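Long-range contacts in nucleoprotein (Sendai virus, PDB 6M7D), which coats the viral RNA genome as a helical nucleocapsid, one subunit per six nucleotides, shielding it from nucleases and presenting it as template for transcription and replication: residues I53-L58 with P143-Q148; T113-F118 with T130-F135; I176-A181 with S221-Q226; A331-A336 with T355-E360. All blocks are in the same frame, centred on the assembly; numbering follows the deposited sequence.

Contact 1 (I53-L58 with P143-Q148); sequences IATTFL and PLFQGQ
Ile53-Leu58 is helical throughout, whereas Pro143-Gln148 is an irregular loop, extended from Phe145 onward, that comes closest at Leu144, whose CA lies 7.5 Å from the CA of Leu58. Thr55 and Leu58, three residues apart, look out from one side of the helix and meet the consecutive residues Leu144 and Phe145. No hydrogen bond joins the two segments; the contact is apolar. Both leucines have CG anti to the backbone N (chi1 -168° in Leu58, -172° in Leu144), so their forked ends reach outward and cross obliquely. Leu58 CD2 fills the angle between Leu144 CD1 and the tip of the Phe145 ring, 3.5 Å from Phe145 CZ. The other fork of Leu144, CD2, lies on the Thr55 side. Phe145 follows with its ring tucked beside the leucine, so that Leu144 CG stands 3.9 Å above one ring face, toward the rim of Phe145. At the ring edge, Thr55 OG1 is 4.1 Å from Phe145 CE2. Threonine suits this place because its hydroxyl is spent on Leu51 O in the preceding helical turn, so no unsatisfied polar group is brought to an apolar contact. The loop backbone has its own bonds: Leu144 O accepts from Thr215 OG1, and Gln146 pairs its backbone with Val210. Leu58 also packs on Leu78 of helix 68-80 and Ile219 of helix 213-225, while Phe57 carries helix 47-62 onto Phe38 of strand 33-40, so the loop covers one side of a helix already wedged between helices and sheet.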
# COMPACT_ATOMS: atom_id res chain seq x y z
N ILE A 53 9.02 -2.13 -24.94
CA ILE A 53 8.74 -3.38 -24.25
C ILE A 53 8.01 -3.12 -22.94
O ILE A 53 7.09 -3.86 -22.57
CB ILE A 53 10.04 -4.17 -24.03
CG1 ILE A 53 10.57 -4.70 -25.36
CG2 ILE A 53 9.82 -5.30 -23.06
CD1 ILE A 53 11.94 -5.29 -25.26
N ALA A 54 8.40 -2.07 -22.23
CA ALA A 54 7.70 -1.71 -21.00
C ALA A 54 6.25 -1.34 -21.27
O ALA A 54 5.35 -1.74 -20.54
CB ALA A 54 8.43 -0.56 -20.30
N THR A 55 6.02 -0.57 -22.33
CA THR A 55 4.65 -0.20 -22.68
C THR A 55 3.86 -1.42 -23.15
O THR A 55 2.65 -1.51 -22.90
CB THR A 55 4.66 0.88 -23.75
OG1 THR A 55 5.38 2.02 -23.26
CG2 THR A 55 3.24 1.30 -24.10
N THR A 56 4.52 -2.37 -23.81
CA THR A 56 3.84 -3.60 -24.21
C THR A 56 3.44 -4.43 -23.00
O THR A 56 2.34 -4.97 -22.94
CB THR A 56 4.72 -4.41 -25.14
OG1 THR A 56 5.49 -3.52 -25.97
CG2 THR A 56 3.88 -5.30 -26.03
N PHE A 57 4.34 -4.53 -22.01
CA PHE A 57 3.99 -5.20 -20.76
C PHE A 57 2.82 -4.52 -20.09
O PHE A 57 1.89 -5.19 -19.61
CB PHE A 57 5.20 -5.22 -19.83
CG PHE A 57 6.30 -6.13 -20.26
CD1 PHE A 57 7.56 -6.02 -19.71
CD2 PHE A 57 6.07 -7.10 -21.21
CE1 PHE A 57 8.57 -6.86 -20.10
CE2 PHE A 57 7.08 -7.94 -21.60
CZ PHE A 57 8.33 -7.82 -21.05
N LEU A 58 2.84 -3.19 -20.03
CA LEU A 58 1.75 -2.47 -19.38
C LEU A 58 0.43 -2.66 -20.11
O LEU A 58 -0.62 -2.76 -19.49
CB LEU A 58 2.10 -0.99 -19.27
CG LEU A 58 1.17 -0.18 -18.37
CD1 LEU A 58 1.45 -0.49 -16.91
CD2 LEU A 58 1.33 1.29 -18.64
N PRO A 143 -7.03 3.81 -23.72
CA PRO A 143 -5.66 4.30 -23.92
C PRO A 143 -4.78 3.98 -22.70
O PRO A 143 -5.24 4.17 -21.58
CB PRO A 143 -5.83 5.82 -24.08
CG PRO A 143 -7.17 6.12 -23.43
CD PRO A 143 -8.02 4.89 -23.70
N LEU A 144 -3.56 3.51 -22.95
CA LEU A 144 -2.60 3.12 -21.88
C LEU A 144 -2.18 4.35 -21.05
O LEU A 144 -2.15 4.23 -19.81
CB LEU A 144 -1.38 2.46 -22.53
CG LEU A 144 -0.38 1.83 -21.56
CD1 LEU A 144 -1.06 0.77 -20.71
CD2 LEU A 144 0.80 1.24 -22.31
N PHE A 145 -1.93 5.48 -21.71
CA PHE A 145 -1.47 6.71 -21.00
C PHE A 145 -2.34 7.90 -21.39
O PHE A 145 -3.00 7.86 -22.45
CB PHE A 145 -0.00 7.02 -21.31
CG PHE A 145 0.99 6.01 -20.80
CD1 PHE A 145 1.21 5.85 -19.44
CD2 PHE A 145 1.73 5.23 -21.68
CE1 PHE A 145 2.13 4.92 -18.98
CE2 PHE A 145 2.65 4.31 -21.22
CZ PHE A 145 2.85 4.16 -19.87
N GLN A 146 -2.37 8.92 -20.52
CA GLN A 146 -3.16 10.16 -20.76
C GLN A 146 -2.48 11.00 -21.84
O GLN A 146 -1.24 11.17 -21.77
CB GLN A 146 -3.27 10.96 -19.47
CG GLN A 146 -4.00 10.23 -18.35
CD GLN A 146 -4.12 11.07 -17.11
OE1 GLN A 146 -3.81 12.26 -17.11
NE2 GLN A 146 -4.59 10.46 -16.03
N GLY A 147 -3.26 11.52 -22.79
CA GLY A 147 -2.73 12.36 -23.88
C GLY A 147 -3.32 13.76 -23.82
O GLY A 147 -4.56 13.88 -23.76
N GLN A 148 -2.46 14.79 -23.84
CA GLN A 148 -2.93 16.20 -23.76
C GLN A 148 -2.23 17.04 -24.84
O GLN A 148 -1.14 16.64 -25.29
CB GLN A 148 -2.70 16.77 -22.36
CG GLN A 148 -3.47 18.05 -22.08
CD GLN A 148 -3.19 18.60 -20.70
OE1 GLN A 148 -2.40 18.05 -19.94
NE2 GLN A 148 -3.86 19.69 -20.37

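Contact 2 (T113-F118 with T130-F135); sequences TKTDGF and TTEWLF
Phe118 lays its ring over that of Phe135 in an offset stack, with the centroids of the Phe118 and Phe135 rings 4.9 Å apart and their planes only 19° from parallel. The offset brings Phe118 CB over the Phe135 face as well, a CH-pi contact in which this carbon is 4.0 Å from the Phe135 ring centroid. On the opposite face Leu134 CG stands 3.8 Å above the centre of the Phe135 ring, so the phenyl is sandwiched. The chain enters Phe118 through a type I' beta turn from Thr115, closed by Phe118 N to Thr115 O at 2.9 Å, which ends the link between the antiparallel strands 99-108 and 118-122. Asp116 and Gly117 both take positive phi, as this turn requires; glycine does so most easily. The turn rests on helix 129-135. Thr131 directs its methyl CG2 into it, 3.7 Å from Phe118 O and also against Thr115 OG1, while its hydroxyl is engaged by Tyr127 O and Val120 N. Glu132 bends at chi2 (-84°) and lays the flat of its carboxylate against the Thr115 methyl, Thr115 CG2 being 3.3 Å from Glu132 OE2 and about as far from the other oxygen; Arg112 offers OE2 a long, weak ion pair. Lys108 makes a cation-pi contact with the Phe118 ring, which also packs on Ile53 of helix 47-62.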
# COMPACT_ATOMS: atom_id res chain seq x y z
N THR A 113 12.88 -9.32 -38.51
CA THR A 113 12.01 -8.11 -38.49
C THR A 113 10.55 -8.56 -38.39
O THR A 113 9.66 -7.70 -38.50
CB THR A 113 12.23 -7.26 -39.75
OG1 THR A 113 11.34 -6.15 -39.68
CG2 THR A 113 12.01 -8.03 -41.03
N LYS A 114 10.33 -9.86 -38.16
CA LYS A 114 8.96 -10.46 -38.10
C LYS A 114 8.16 -9.85 -36.95
O LYS A 114 6.97 -9.52 -37.17
CB LYS A 114 9.07 -11.97 -37.93
CG LYS A 114 9.90 -12.69 -39.00
CD LYS A 114 10.08 -14.16 -38.72
CE LYS A 114 10.98 -14.84 -39.74
NZ LYS A 114 11.21 -16.27 -39.40
N THR A 115 8.78 -9.66 -35.78
CA THR A 115 8.04 -9.09 -34.62
C THR A 115 8.85 -7.94 -34.00
O THR A 115 9.33 -8.10 -32.86
CB THR A 115 7.75 -10.17 -33.56
OG1 THR A 115 8.99 -10.74 -33.16
CG2 THR A 115 6.82 -11.25 -34.07
N ASP A 116 8.96 -6.83 -34.74
CA ASP A 116 9.68 -5.62 -34.26
C ASP A 116 11.11 -5.99 -33.85
O ASP A 116 11.58 -5.48 -32.82
CB ASP A 116 8.93 -4.91 -33.13
CG ASP A 116 7.49 -4.59 -33.48
OD1 ASP A 116 7.12 -4.75 -34.66
OD2 ASP A 116 6.74 -4.17 -32.58
N GLY A 117 11.77 -6.86 -34.63
CA GLY A 117 13.16 -7.25 -34.31
C GLY A 117 13.28 -7.97 -32.98
O GLY A 117 14.43 -8.23 -32.56
N PHE A 118 12.16 -8.34 -32.35
CA PHE A 118 12.23 -9.02 -31.04
C PHE A 118 11.96 -10.52 -31.21
O PHE A 118 11.35 -10.92 -32.23
CB PHE A 118 11.23 -8.41 -30.04
CG PHE A 118 11.53 -6.99 -29.64
CD1 PHE A 118 12.65 -6.69 -28.89
CD2 PHE A 118 10.68 -5.96 -29.99
CE1 PHE A 118 12.93 -5.38 -28.51
CE2 PHE A 118 10.95 -4.65 -29.61
CZ PHE A 118 12.08 -4.37 -28.87
N THR A 130 4.73 -17.46 -28.88
CA THR A 130 4.73 -16.53 -27.75
C THR A 130 5.14 -15.14 -28.20
O THR A 130 4.61 -14.14 -27.71
CB THR A 130 5.66 -17.03 -26.65
OG1 THR A 130 5.22 -18.31 -26.19
CG2 THR A 130 5.69 -16.07 -25.48
N THR A 131 6.06 -15.06 -29.15
CA THR A 131 6.55 -13.76 -29.61
C THR A 131 5.48 -13.01 -30.39
O THR A 131 5.32 -11.80 -30.21
CB THR A 131 7.80 -13.94 -30.45
OG1 THR A 131 8.74 -14.74 -29.73
CG2 THR A 131 8.43 -12.60 -30.73
N GLU A 132 4.74 -13.70 -31.26
CA GLU A 132 3.65 -13.03 -31.95
C GLU A 132 2.51 -12.69 -31.00
O GLU A 132 1.81 -11.69 -31.21
CB GLU A 132 3.12 -13.88 -33.11
CG GLU A 132 4.16 -14.71 -33.82
CD GLU A 132 4.90 -13.93 -34.89
OE1 GLU A 132 4.31 -13.01 -35.48
OE2 GLU A 132 6.09 -14.24 -35.13
N TRP A 133 2.32 -13.49 -29.95
CA TRP A 133 1.30 -13.15 -28.97
C TRP A 133 1.69 -11.91 -28.18
O TRP A 133 0.83 -11.07 -27.88
CB TRP A 133 1.07 -14.34 -28.03
CG TRP A 133 0.54 -13.95 -26.69
CD1 TRP A 133 -0.63 -13.31 -26.43
CD2 TRP A 133 1.16 -14.18 -25.43
NE1 TRP A 133 -0.78 -13.13 -25.08
CE2 TRP A 133 0.31 -13.65 -24.44
CE3 TRP A 133 2.36 -14.78 -25.03
CZ2 TRP A 133 0.61 -13.71 -23.09
CZ3 TRP A 133 2.66 -14.83 -23.69
CH2 TRP A 133 1.79 -14.30 -22.73
N LEU A 134 2.97 -11.77 -27.85
CA LEU A 134 3.42 -10.70 -26.97
C LEU A 134 3.65 -9.40 -27.73
O LEU A 134 3.29 -8.33 -27.23
CB LEU A 134 4.70 -11.14 -26.26
CG LEU A 134 5.48 -10.13 -25.42
CD1 LEU A 134 4.58 -9.48 -24.39
CD2 LEU A 134 6.61 -10.85 -24.74
N PHE A 135 4.23 -9.46 -28.92
CA PHE A 135 4.55 -8.27 -29.70
C PHE A 135 3.63 -8.09 -30.90
O PHE A 135 3.97 -7.33 -31.81
CB PHE A 135 6.00 -8.32 -30.15
CG PHE A 135 6.98 -8.30 -29.02
CD1 PHE A 135 7.18 -7.15 -28.28
CD2 PHE A 135 7.69 -9.44 -28.69
CE1 PHE A 135 8.06 -7.14 -27.24
CE2 PHE A 135 8.58 -9.42 -27.64
CZ PHE A 135 8.77 -8.27 -26.92

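Contact 3 (I176-A181 with S221-Q226); sequences IVLVKA and SVMRSQ. With nucleotides of chain B.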
# COMPACT_ATOMS: atom_id res chain seq x y z
N ILE A 176 2.07 3.26 -7.08
CA ILE A 176 1.05 4.19 -6.61
C ILE A 176 -0.32 3.55 -6.72
O ILE A 176 -1.20 3.78 -5.87
CB ILE A 176 1.13 5.51 -7.39
CG1 ILE A 176 2.42 6.25 -7.07
CG2 ILE A 176 -0.02 6.41 -7.02
CD1 ILE A 176 2.69 7.38 -7.99
N VAL A 177 -0.54 2.75 -7.76
CA VAL A 177 -1.77 1.97 -7.83
C VAL A 177 -1.88 1.06 -6.61
O VAL A 177 -2.91 1.04 -5.93
CB VAL A 177 -1.85 1.17 -9.13
CG1 VAL A 177 -3.01 0.21 -9.08
CG2 VAL A 177 -1.98 2.09 -10.32
N LEU A 178 -0.81 0.33 -6.30
CA LEU A 178 -0.84 -0.56 -5.14
C LEU A 178 -1.22 0.18 -3.86
O LEU A 178 -1.76 -0.43 -2.93
CB LEU A 178 0.50 -1.26 -4.95
CG LEU A 178 0.51 -2.25 -3.77
CD1 LEU A 178 -0.44 -3.39 -4.04
CD2 LEU A 178 1.89 -2.78 -3.46
N VAL A 179 -0.93 1.48 -3.78
CA VAL A 179 -1.22 2.22 -2.55
C VAL A 179 -2.66 2.01 -2.09
O VAL A 179 -2.93 1.86 -0.89
CB VAL A 179 -0.91 3.72 -2.71
CG1 VAL A 179 -1.34 4.49 -1.48
CG2 VAL A 179 0.55 3.93 -2.94
N LYS A 180 -3.61 1.99 -3.02
CA LYS A 180 -5.02 1.84 -2.67
C LYS A 180 -5.73 0.73 -3.44
O LYS A 180 -6.94 0.58 -3.28
CB LYS A 180 -5.77 3.15 -2.88
CG LYS A 180 -5.76 4.05 -1.68
CD LYS A 180 -6.71 5.20 -1.86
CE LYS A 180 -6.82 6.01 -0.59
NZ LYS A 180 -7.83 7.08 -0.75
N ALA A 181 -5.03 -0.04 -4.26
CA ALA A 181 -5.70 -1.07 -5.05
C ALA A 181 -6.40 -2.09 -4.16
O ALA A 181 -7.51 -2.54 -4.48
CB ALA A 181 -4.69 -1.76 -5.96
N SER A 221 -7.19 -3.93 -10.39
CA SER A 221 -7.90 -5.21 -10.43
C SER A 221 -6.93 -6.38 -10.47
O SER A 221 -7.13 -7.38 -9.77
CB SER A 221 -8.83 -5.23 -11.64
OG SER A 221 -8.23 -5.91 -12.72
N VAL A 222 -5.88 -6.27 -11.28
CA VAL A 222 -4.88 -7.32 -11.32
C VAL A 222 -4.21 -7.48 -9.96
O VAL A 222 -3.87 -8.59 -9.54
CB VAL A 222 -3.85 -7.04 -12.43
CG1 VAL A 222 -2.78 -8.09 -12.43
CG2 VAL A 222 -4.54 -7.03 -13.76
N MET A 223 -4.01 -6.38 -9.25
CA MET A 223 -3.40 -6.45 -7.92
C MET A 223 -4.36 -7.08 -6.91
O MET A 223 -3.93 -7.82 -6.02
CB MET A 223 -2.98 -5.07 -7.45
CG MET A 223 -1.77 -4.55 -8.14
SD MET A 223 -1.46 -2.85 -7.70
CE MET A 223 0.19 -2.67 -8.32
N ARG A 224 -5.64 -6.76 -7.02
CA ARG A 224 -6.63 -7.36 -6.13
C ARG A 224 -6.72 -8.86 -6.34
O ARG A 224 -6.93 -9.62 -5.39
CB ARG A 224 -7.99 -6.71 -6.36
CG ARG A 224 -8.27 -5.55 -5.46
CD ARG A 224 -9.60 -4.94 -5.79
NE ARG A 224 -9.46 -3.72 -6.58
CZ ARG A 224 -9.95 -3.56 -7.79
NH1 ARG A 224 -10.63 -4.54 -8.37
NH2 ARG A 224 -9.78 -2.42 -8.43
N SER A 225 -6.56 -9.32 -7.58
CA SER A 225 -6.71 -10.74 -7.85
C SER A 225 -5.43 -11.50 -7.54
O SER A 225 -5.47 -12.64 -7.06
CB SER A 225 -7.14 -10.97 -9.29
OG SER A 225 -6.07 -10.72 -10.18
N GLN A 226 -4.28 -10.90 -7.81
CA GLN A 226 -2.99 -11.58 -7.75
C GLN A 226 -2.27 -11.20 -6.47
O GLN A 226 -1.60 -10.17 -6.41
CB GLN A 226 -2.14 -11.24 -8.97
CG GLN A 226 -2.69 -11.81 -10.25
CD GLN A 226 -3.14 -13.24 -10.09
OE1 GLN A 226 -2.33 -14.12 -9.82
NE2 GLN A 226 -4.43 -13.48 -10.26
P U B 4 -9.59 5.29 2.17
OP1 U B 4 -9.95 5.82 0.84
OP2 U B 4 -8.32 4.58 2.39
O5' U B 4 -9.61 6.48 3.21
C5' U B 4 -10.64 7.45 3.19
C4' U B 4 -10.31 8.63 4.06
O4' U B 4 -10.11 8.20 5.43
C3' U B 4 -9.02 9.36 3.76
O3' U B 4 -9.09 10.19 2.62
C2' U B 4 -8.82 10.14 5.05
O2' U B 4 -9.74 11.21 5.10
C1' U B 4 -9.25 9.11 6.08
N1 U B 4 -8.12 8.37 6.70
C2 U B 4 -7.31 9.03 7.61
O2 U B 4 -7.43 10.19 7.93
N3 U B 4 -6.31 8.30 8.15
C4 U B 4 -6.04 6.99 7.90
O4 U B 4 -5.10 6.47 8.48
C5 U B 4 -6.91 6.37 6.96
C6 U B 4 -7.90 7.06 6.40
P U B 5 -7.89 10.20 1.56
OP1 U B 5 -8.41 10.80 0.31
OP2 U B 5 -7.28 8.87 1.54
O5' U B 5 -6.80 11.17 2.18
C5' U B 5 -7.16 12.37 2.84
C4' U B 5 -6.16 12.75 3.89
O4' U B 5 -6.15 11.77 4.95
C3' U B 5 -4.71 12.80 3.46
O3' U B 5 -4.41 13.99 2.76
C2' U B 5 -3.97 12.68 4.78
O2' U B 5 -3.97 13.93 5.46
C1' U B 5 -4.88 11.74 5.56
N1 U B 5 -4.40 10.34 5.62
C2 U B 5 -3.38 10.03 6.50
O2 U B 5 -2.82 10.84 7.21
N3 U B 5 -3.00 8.73 6.53
C4 U B 5 -3.54 7.72 5.79
O4 U B 5 -3.10 6.59 5.93
C5 U B 5 -4.59 8.11 4.92
C6 U B 5 -4.98 9.38 4.87
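Lys180 NZ is gripped by two phosphates of the bound RNA, donating to OP1 of U4 of chain B at 2.9 Å and to OP2 of U5 of chain B at 3.0 Å. An extended chain beyond CG carries the ammonium there, as befits an RNA-binding lysine bridging successive backbone charges. Its helix, 163-181, packs behind the RNA against helix 213-225, the short segments crossing at -57° with axes 9.5 Å apart. Met223 fills the crossing. Its unbranched chain, extended beyond CG, slides in until SD lies 3.7 Å from Val177 CG1 and 3.8 Å from Ala181 CB, while CE reaches Leu178 CB. The small alanine leaves room for the thioether; Leu229 and Met233 of helix 227-239 also touch Met223. Beside this apolar layer Arg224 bends at chi3 and presents its NE to Ala181 O late in helix 163-181, a place where a positive group would probably be favoured by the helix dipole. Ala181 O accepts from Ser185 OG too. The Arg224 NE to Ala181 O bond is 3.1 Å long, with an N-H...O angle of 140°; the oxygen lies in the guanidinium plane, and Ser221 CA sits 3.4 Å above one face of that Arg224 group.

Contact 4 (A331-A336 with T355-E360); sequences ALWSYA and TYLDME
Tyr356, a residue of the RNA-binding site, stands on the loop that leads into helix 359-370, and this loop lies across helix 330-343. The indole of Trp333 swings out with CG anti to the backbone N (chi1 173°) and backs the tyrosine: Tyr356 CE2 sits over one indole face, toward the rim, 3.8 Å from Trp333 CZ3. The two rings are oblique, their planes at 56°. Trp333 NE1 is hydrogen-bonded to Ser268 OG, which limits rotation of the indole. Beyond the tyrosine ring, Tyr356 OH pairs with Arg354 NH1, another RNA-binding residue, and Tyr356 packs on a phosphate of the RNA, which is consistent with Trp333 being a second-shell residue that positions the tyrosine. Leu357 adds a methyl to the same indole, CD1 lying 3.5 Å from Trp333 CZ3. Next in line is Asp358, the N-cap of helix 359-370, whose OD1 takes a weak capping bond from Glu360 N. Its own amide is bound across the contact, Asp358 N donating to Ser334 OG at 2.9 Å with an N-H...O angle of 141°. Serine is apt here: it is small enough for the loop to come close, and its hydroxyl also bonds to Pro330 O one turn back.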
# COMPACT_ATOMS: atom_id res chain seq x y z
N ALA A 331 -15.14 -0.99 21.50
CA ALA A 331 -15.40 0.17 22.35
C ALA A 331 -14.23 1.14 22.30
O ALA A 331 -14.43 2.35 22.17
CB ALA A 331 -15.68 -0.27 23.78
N LEU A 332 -13.01 0.63 22.41
CA LEU A 332 -11.84 1.47 22.27
C LEU A 332 -11.74 2.05 20.88
O LEU A 332 -11.35 3.20 20.70
CB LEU A 332 -10.58 0.69 22.62
CG LEU A 332 -9.28 1.47 22.71
CD1 LEU A 332 -9.38 2.58 23.73
CD2 LEU A 332 -8.16 0.54 23.03
N TRP A 333 -12.13 1.27 19.87
CA TRP A 333 -12.11 1.78 18.51
C TRP A 333 -13.14 2.88 18.31
O TRP A 333 -12.86 3.87 17.65
CB TRP A 333 -12.36 0.65 17.51
CG TRP A 333 -12.51 1.14 16.11
CD1 TRP A 333 -11.53 1.51 15.27
CD2 TRP A 333 -13.74 1.34 15.41
NE1 TRP A 333 -12.05 1.91 14.08
CE2 TRP A 333 -13.41 1.81 14.13
CE3 TRP A 333 -15.08 1.15 15.73
CZ2 TRP A 333 -14.37 2.11 13.18
CZ3 TRP A 333 -16.03 1.43 14.78
CH2 TRP A 333 -15.67 1.91 13.52
N SER A 334 -14.35 2.72 18.86
CA SER A 334 -15.38 3.74 18.72
C SER A 334 -15.00 5.00 19.46
O SER A 334 -15.22 6.11 18.96
CB SER A 334 -16.71 3.20 19.23
OG SER A 334 -16.92 1.88 18.80
N TYR A 335 -14.43 4.85 20.64
CA TYR A 335 -13.92 5.99 21.37
C TYR A 335 -12.87 6.73 20.55
O TYR A 335 -12.95 7.95 20.36
CB TYR A 335 -13.35 5.53 22.70
CG TYR A 335 -12.55 6.58 23.40
CD1 TYR A 335 -13.17 7.63 24.04
CD2 TYR A 335 -11.17 6.52 23.42
CE1 TYR A 335 -12.44 8.59 24.66
CE2 TYR A 335 -10.43 7.47 24.04
CZ TYR A 335 -11.07 8.51 24.66
OH TYR A 335 -10.32 9.46 25.30
N ALA A 336 -11.88 5.99 20.05
CA ALA A 336 -10.82 6.59 19.25
C ALA A 336 -11.36 7.20 17.97
O ALA A 336 -10.81 8.18 17.49
CB ALA A 336 -9.77 5.54 18.94
N THR A 355 -21.29 -1.91 12.14
CA THR A 355 -22.24 -2.55 13.03
C THR A 355 -21.74 -2.53 14.47
O THR A 355 -22.55 -2.47 15.41
CB THR A 355 -22.50 -3.99 12.58
OG1 THR A 355 -21.30 -4.76 12.69
CG2 THR A 355 -22.98 -4.01 11.15
N TYR A 356 -20.43 -2.57 14.67
CA TYR A 356 -19.86 -2.64 16.00
C TYR A 356 -19.47 -1.29 16.56
O TYR A 356 -18.86 -1.24 17.63
CB TYR A 356 -18.64 -3.57 16.00
CG TYR A 356 -17.66 -3.34 14.88
CD1 TYR A 356 -17.74 -4.07 13.71
CD2 TYR A 356 -16.63 -2.42 15.00
CE1 TYR A 356 -16.85 -3.88 12.70
CE2 TYR A 356 -15.73 -2.23 13.99
CZ TYR A 356 -15.84 -2.96 12.84
OH TYR A 356 -14.95 -2.79 11.82
N LEU A 357 -19.80 -0.20 15.87
CA LEU A 357 -19.52 1.11 16.42
C LEU A 357 -20.36 1.32 17.67
O LEU A 357 -21.58 1.48 17.58
CB LEU A 357 -19.81 2.21 15.40
CG LEU A 357 -19.59 3.60 15.97
CD1 LEU A 357 -18.13 4.00 15.93
CD2 LEU A 357 -20.43 4.61 15.25
N ASP A 358 -19.71 1.29 18.82
CA ASP A 358 -20.36 1.62 20.08
C ASP A 358 -20.69 3.10 20.04
O ASP A 358 -19.81 3.95 20.19
CB ASP A 358 -19.44 1.27 21.25
CG ASP A 358 -20.15 1.30 22.58
OD1 ASP A 358 -21.32 1.72 22.63
OD2 ASP A 358 -19.53 0.89 23.58
N MET A 359 -21.95 3.42 19.82
CA MET A 359 -22.33 4.81 19.63
C MET A 359 -22.07 5.64 20.88
O MET A 359 -21.77 6.83 20.78
CB MET A 359 -23.80 4.91 19.24
CG MET A 359 -24.14 6.20 18.55
SD MET A 359 -23.25 6.39 17.00
CE MET A 359 -23.34 8.16 16.80
N GLU A 360 -22.17 5.04 22.06
CA GLU A 360 -21.90 5.80 23.27
C GLU A 360 -20.41 6.04 23.45
O GLU A 360 -20.01 7.11 23.90
CB GLU A 360 -22.49 5.09 24.49
CG GLU A 360 -24.01 5.00 24.51
CD GLU A 360 -24.72 6.06 23.67
OE1 GLU A 360 -24.52 7.27 23.92
OE2 GLU A 360 -25.49 5.69 22.76

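From the N terminus, contact 1 opens on helix 47-62 and closes about 85 residues later at the loop before helix 154-160. Contact 2 begins and ends within that long excursion, setting helix 129-135 against the turn that joins strands 99-108 and 118-122. The two touch: Ile53 packs on Phe118 and Phe135, and Phe57 on Leu134, so helix 47-62 joins the sheet end to the loop at 143-148. Contacts 3 and 4 follow in series without crossing either. Contact 3 ties helices 163-181 and 213-225 near the middle of the chain, and contact 4 closes a short loop about 58 Å, centre to centre, from contact 2. Contacts 3 and 4 hold RNA-binding residues; contacts 1 and 2 lie away from the RNA.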